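Protein CbbY (PDB 4UAS) removes a phosphate from xylulose-1,5-bisphosphate, a potent Rubisco inhibitor, by selective magnesium-dependent hydrolysis. Local coordinates at residues Ala23-Glu26 with Thr27-Ala30; Pro70-Asp73 with Ile74-Lys78. All blocks are in the same frame, centred on the assembly; numbering follows the deposited sequence. Where two conformers were deposited one is given.

Contact 1 (Ala23-Glu26 with Thr27-Ala30)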
loop_
_atom_site.group_PDB
_atom_site.type_symbol
_atom_site.label_atom_id
_atom_site.label_comp_id
_atom_site.label_asym_id
_atom_site.label_seq_id
_atom_site.Cartn_x
_atom_site.Cartn_y
_atom_site.Cartn_z
ATOM N N ALA A 23 -6.300 -0.308 14.280
ATOM C CA ALA A 23 -7.539 -0.946 13.880
ATOM C C ALA A 23 -7.507 -2.438 14.228
ATOM O O ALA A 23 -8.507 -3.012 14.673
ATOM C CB ALA A 23 -7.788 -0.756 12.411
ATOM N N PHE A 24 -6.367 -3.135 13.985
ATOM C CA PHE A 24 -6.258 -4.519 14.383
ATOM C C PHE A 24 -6.475 -4.672 15.882
ATOM O O PHE A 24 -7.286 -5.476 16.343
ATOM C CB PHE A 24 -4.902 -5.125 13.999
ATOM C CG PHE A 24 -4.733 -5.523 12.547
ATOM C CD1 PHE A 24 -5.420 -6.619 12.069
ATOM C CD2 PHE A 24 -3.868 -4.850 11.703
ATOM C CE1 PHE A 24 -5.241 -7.046 10.748
ATOM C CE2 PHE A 24 -3.709 -5.256 10.404
ATOM C CZ PHE A 24 -4.387 -6.362 9.909
ATOM N N ASN A 25 -5.706 -3.918 16.689
ATOM C CA ASN A 25 -5.767 -4.125 18.135
ATOM C C ASN A 25 -7.119 -3.793 18.706
ATOM O O ASN A 25 -7.625 -4.494 19.598
ATOM C CB ASN A 25 -4.650 -3.320 18.814
ATOM C CG ASN A 25 -3.303 -3.916 18.567
ATOM O OD1 ASN A 25 -3.179 -5.145 18.491
ATOM N ND2 ASN A 25 -2.274 -3.102 18.515
ATOM N N GLU A 26 -7.759 -2.712 18.226
ATOM C CA GLU A 26 -9.102 -2.386 18.687
ATOM C C GLU A 26 -10.116 -3.450 18.317
ATOM O O GLU A 26 -11.057 -3.696 19.047
ATOM C CB GLU A 26 -9.458 -0.977 18.215
ATOM C CG GLU A 26 -8.678 0.123 18.891
ATOM C CD GLU A 26 -9.098 1.527 18.538
ATOM O OE1 GLU A 26 -9.995 1.705 17.688
ATOM O OE2 GLU A 26 -8.490 2.462 19.124
ATOM N N THR A 27 -9.940 -4.038 17.140
ATOM C CA THR A 27 -10.821 -5.120 16.689
ATOM C C THR A 27 -10.664 -6.339 17.611
ATOM O O THR A 27 -11.621 -6.952 18.053
ATOM C CB THR A 27 -10.558 -5.449 15.237
ATOM O OG1 THR A 27 -10.860 -4.340 14.421
ATOM C CG2 THR A 27 -11.446 -6.634 14.811
ATOM N N PHE A 28 -9.440 -6.658 17.911
ATOM C CA PHE A 28 -9.158 -7.796 18.783
ATOM C C PHE A 28 -9.822 -7.562 20.157
ATOM O O PHE A 28 -10.453 -8.455 20.704
ATOM C CB PHE A 28 -7.660 -7.986 18.963
ATOM C CG PHE A 28 -6.886 -8.308 17.668
ATOM C CD1 PHE A 28 -7.502 -8.786 16.541
ATOM C CD2 PHE A 28 -5.525 -8.094 17.651
ATOM C CE1 PHE A 28 -6.763 -9.034 15.397
ATOM C CE2 PHE A 28 -4.787 -8.315 16.524
ATOM C CZ PHE A 28 -5.403 -8.798 15.373
ATOM N N ALA A 29 -9.680 -6.348 20.712
ATOM C CA ALA A 29 -10.284 -6.091 22.006
ATOM C C ALA A 29 -11.796 -6.225 21.912
ATOM O O ALA A 29 -12.419 -6.800 22.828
ATOM C CB ALA A 29 -9.896 -4.702 22.513
ATOM N N ALA A 30 -12.406 -5.686 20.858
ATOM C CA ALA A 30 -13.838 -5.767 20.703
ATOM C C ALA A 30 -14.354 -7.169 20.552
ATOM O O ALA A 30 -15.484 -7.488 20.979
ATOM C CB ALA A 30 -14.280 -4.906 19.507
#

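Contact 2 (Pro70-Asp73 with Ile74-Lys78)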
loop_
_atom_site.group_PDB
_atom_site.type_symbol
_atom_site.label_atom_id
_atom_site.label_comp_id
_atom_site.label_asym_id
_atom_site.label_seq_id
_atom_site.Cartn_x
_atom_site.Cartn_y
_atom_site.Cartn_z
ATOM N N PRO A 70 -14.272 -16.785 11.847
ATOM C CA PRO A 70 -13.407 -17.001 10.695
ATOM C C PRO A 70 -12.539 -15.768 10.446
ATOM O O PRO A 70 -12.950 -14.652 10.715
ATOM C CB PRO A 70 -14.395 -17.190 9.538
ATOM C CG PRO A 70 -15.654 -17.735 10.209
ATOM C CD PRO A 70 -15.699 -16.972 11.517
ATOM N N ILE A 71 -11.338 -15.996 9.890
ATOM C CA ILE A 71 -10.418 -14.900 9.586
ATOM C C ILE A 71 -11.073 -13.859 8.737
ATOM O O ILE A 71 -10.877 -12.669 8.913
ATOM C CB ILE A 71 -9.154 -15.419 8.938
ATOM C CG1 ILE A 71 -8.337 -16.274 9.952
ATOM C CG2 ILE A 71 -8.321 -14.288 8.346
ATOM C CD1 ILE A 71 -7.158 -17.001 9.314
ATOM N N ALA A 72 -11.823 -14.259 7.745
ATOM C CA ALA A 72 -12.419 -13.269 6.881
ATOM C C ALA A 72 -13.348 -12.278 7.635
ATOM O O ALA A 72 -13.394 -11.083 7.317
ATOM C CB ALA A 72 -13.141 -13.909 5.712
ATOM N N ASP A 73 -14.060 -12.782 8.677
ATOM C CA ASP A 73 -14.930 -11.965 9.472
ATOM C C ASP A 73 -14.131 -11.039 10.419
ATOM O O ASP A 73 -14.535 -9.899 10.650
ATOM C CB ASP A 73 -15.920 -12.835 10.255
ATOM C CG ASP A 73 -16.852 -13.587 9.317
ATOM O OD1 ASP A 73 -17.505 -12.968 8.467
ATOM O OD2 ASP A 73 -16.717 -14.776 9.248
ATOM N N ILE A 74 -13.053 -11.559 10.949
ATOM C CA ILE A 74 -12.130 -10.711 11.752
ATOM C C ILE A 74 -11.607 -9.547 10.897
ATOM O O ILE A 74 -11.595 -8.374 11.296
ATOM C CB ILE A 74 -10.976 -11.491 12.347
ATOM C CG1 ILE A 74 -11.486 -12.661 13.241
ATOM C CG2 ILE A 74 -10.026 -10.576 13.127
ATOM C CD1 ILE A 74 -10.429 -13.616 13.696
ATOM N N HIS A 75 -11.161 -9.905 9.693
ATOM C CA HIS A 75 -10.637 -8.919 8.747
ATOM C C HIS A 75 -11.676 -7.910 8.331
ATOM O O HIS A 75 -11.362 -6.699 8.236
ATOM C CB HIS A 75 -10.013 -9.611 7.562
ATOM C CG HIS A 75 -9.364 -8.709 6.573
ATOM N ND1 HIS A 75 -9.824 -8.603 5.270
ATOM C CD2 HIS A 75 -8.331 -7.855 6.681
ATOM C CE1 HIS A 75 -9.123 -7.687 4.631
ATOM N NE2 HIS A 75 -8.199 -7.215 5.456
ATOM N N ARG A 76 -12.912 -8.357 8.075
ATOM C CA ARG A 76 -13.979 -7.408 7.732
ATOM C C ARG A 76 -14.195 -6.397 8.852
ATOM O O ARG A 76 -14.324 -5.196 8.611
ATOM C CB ARG A 76 -15.286 -8.172 7.422
ATOM C CG ARG A 76 -16.495 -7.317 7.103
ATOM C CD ARG A 76 -17.798 -8.106 6.777
ATOM N NE ARG A 76 -17.690 -9.572 6.950
ATOM C CZ ARG A 76 -17.044 -10.399 6.105
ATOM N NH1 ARG A 76 -17.011 -11.721 6.340
ATOM N NH2 ARG A 76 -16.410 -9.920 5.019
ATOM N N ALA A 77 -14.250 -6.876 10.096
ATOM C CA ALA A 77 -14.447 -5.988 11.220
ATOM C C ALA A 77 -13.277 -4.969 11.340
ATOM O O ALA A 77 -13.482 -3.798 11.595
ATOM C CB ALA A 77 -14.582 -6.810 12.489
ATOM N N LYS A 78 -12.079 -5.459 11.130
ATOM C CA LYS A 78 -10.909 -4.585 11.207
ATOM C C LYS A 78 -10.900 -3.566 10.066
ATOM O O LYS A 78 -10.526 -2.410 10.290
ATOM C CB LYS A 78 -9.632 -5.427 11.197
ATOM C CG LYS A 78 -8.328 -4.606 11.121
ATOM C CD LYS A 78 -7.825 -4.439 9.670
ATOM C CE LYS A 78 -6.779 -3.355 9.547
ATOM N NZ LYS A 78 -6.253 -3.245 8.192
#

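Contact 1 (Ala23-Glu26 with Thr27-Ala30)
Phe-24 and Phe-28, one helical turn apart, run alongside each other from the same flank of helix 17-31. CZ of Phe-28 is 4.0 Å from CB of Phe-24. The Phe-28 ring instead places one face over the carbonyl oxygen of Phe-24, whose O stands 3.1 Å above the ring plane, displaced toward CG at the rim. That same oxygen accepts the nearly axial bond from Phe-28 N (2.9 Å). Asn-25 crosses the ring obliquely, its amide plane turned 67° from it, with OD1 3.9 Å from Phe-28 CD2; OD1 itself is hydrogen-bonded to Trp-37 N. On another side of the helix, Thr-27 has OG1 beside its own backbone N (chi1 -63°), from where the hydroxyl donates to Ala-23 O at 2.7 Å. Thr-27 N reaches this carbonyl at 3.0 Å from the opposite face of its plane, so two donors grip one oxygen. With an alanine in place of Phe-28, Trp-35 and Trp-37 would probably lose the ring they meet edge-to-face, and a gap would open beside Phe-24. A threonine hydroxyl bonded back to the carbonyl four residues earlier is a familiar helix feature; here it lies in the cap domain of a HAD phosphatase.

Contact 2 (Pro70-Asp73 with Ile74-Lys78)
Asp-73 carries its CG beside the backbone N (chi1 -64°), whereas Arg-76 runs out extended, CG anti to its backbone N, until a nearly eclipsed chi3 of 5° folds the guanidinium back along the helix. The two side chains then run out next to each other, and NH1 of Arg-76 comes to OD1 of Asp-73 as a salt bridge. The modelled separation of 2.5 Å between these two atoms is unusually short, and Arg-76 was deposited in two conformers, so the length of this bond is doubtful. The approach differs on the two groups: OD1 lies at the guanidinium edge, in that group's plane, whereas NH1 stands well above the carboxylate plane, and the two planes are 74° apart. This is a single-point pairing, unlike the coplanar, two-bond form. One guanidinium face also looks down on Ala-72 O, 3.9 Å from Arg-76 CZ.

Beneath these side chains the first helical turns close regularly. Pro-70 is at the N-cap position; Ile-74 N donates to Pro-70 O at 3.1 Å, and Ile-71 O receives His-75 N at 2.9 Å. Ile-74 is buried and lays CG1 3.5 Å from Pro-70 O, while its side chain also meets Leu-31 and Trp-35. His-75 turns its ring away from the preceding turn, toward Lys-52.

An acidic group in the first turn probably interacts favourably with the helix's N-terminal end, and its pairing with Arg-76 would partly offset the arginine's charge. The nearly eclipsed bend, in one of two modelled conformers, is consistent with a mobile surface ion pair, on an arginine that belongs to the substrate-binding residues.

In the fold
Contacts 1 and 2 lie on two cap helices, 17-31 and 71-87, with centres about 11 Å apart, and touch through Lys-78. Thr-27 OG1 comes 3.2 Å from Lys-78 CA, and Phe-24 CD1 lies 3.7 Å from Lys-78 CG. Beyond this packing, Lys-78 makes a cation-pi contact with Phe-24, and its NZ is hydrogen-bonded to His-20. Residues 75 to 78 bind substrate, and contact 1 packs against them through Thr-27 and Phe-24, while His-75 in contact 2 faces Lys-52 and Ser-118. The magnesium ion, held by Asp-8, Asp-10 and Asp-176, lies about 13 Å from the Phe-24 side chain, which places contact 1 outside the metal's first shell; contact 2 supplies none of its ligands.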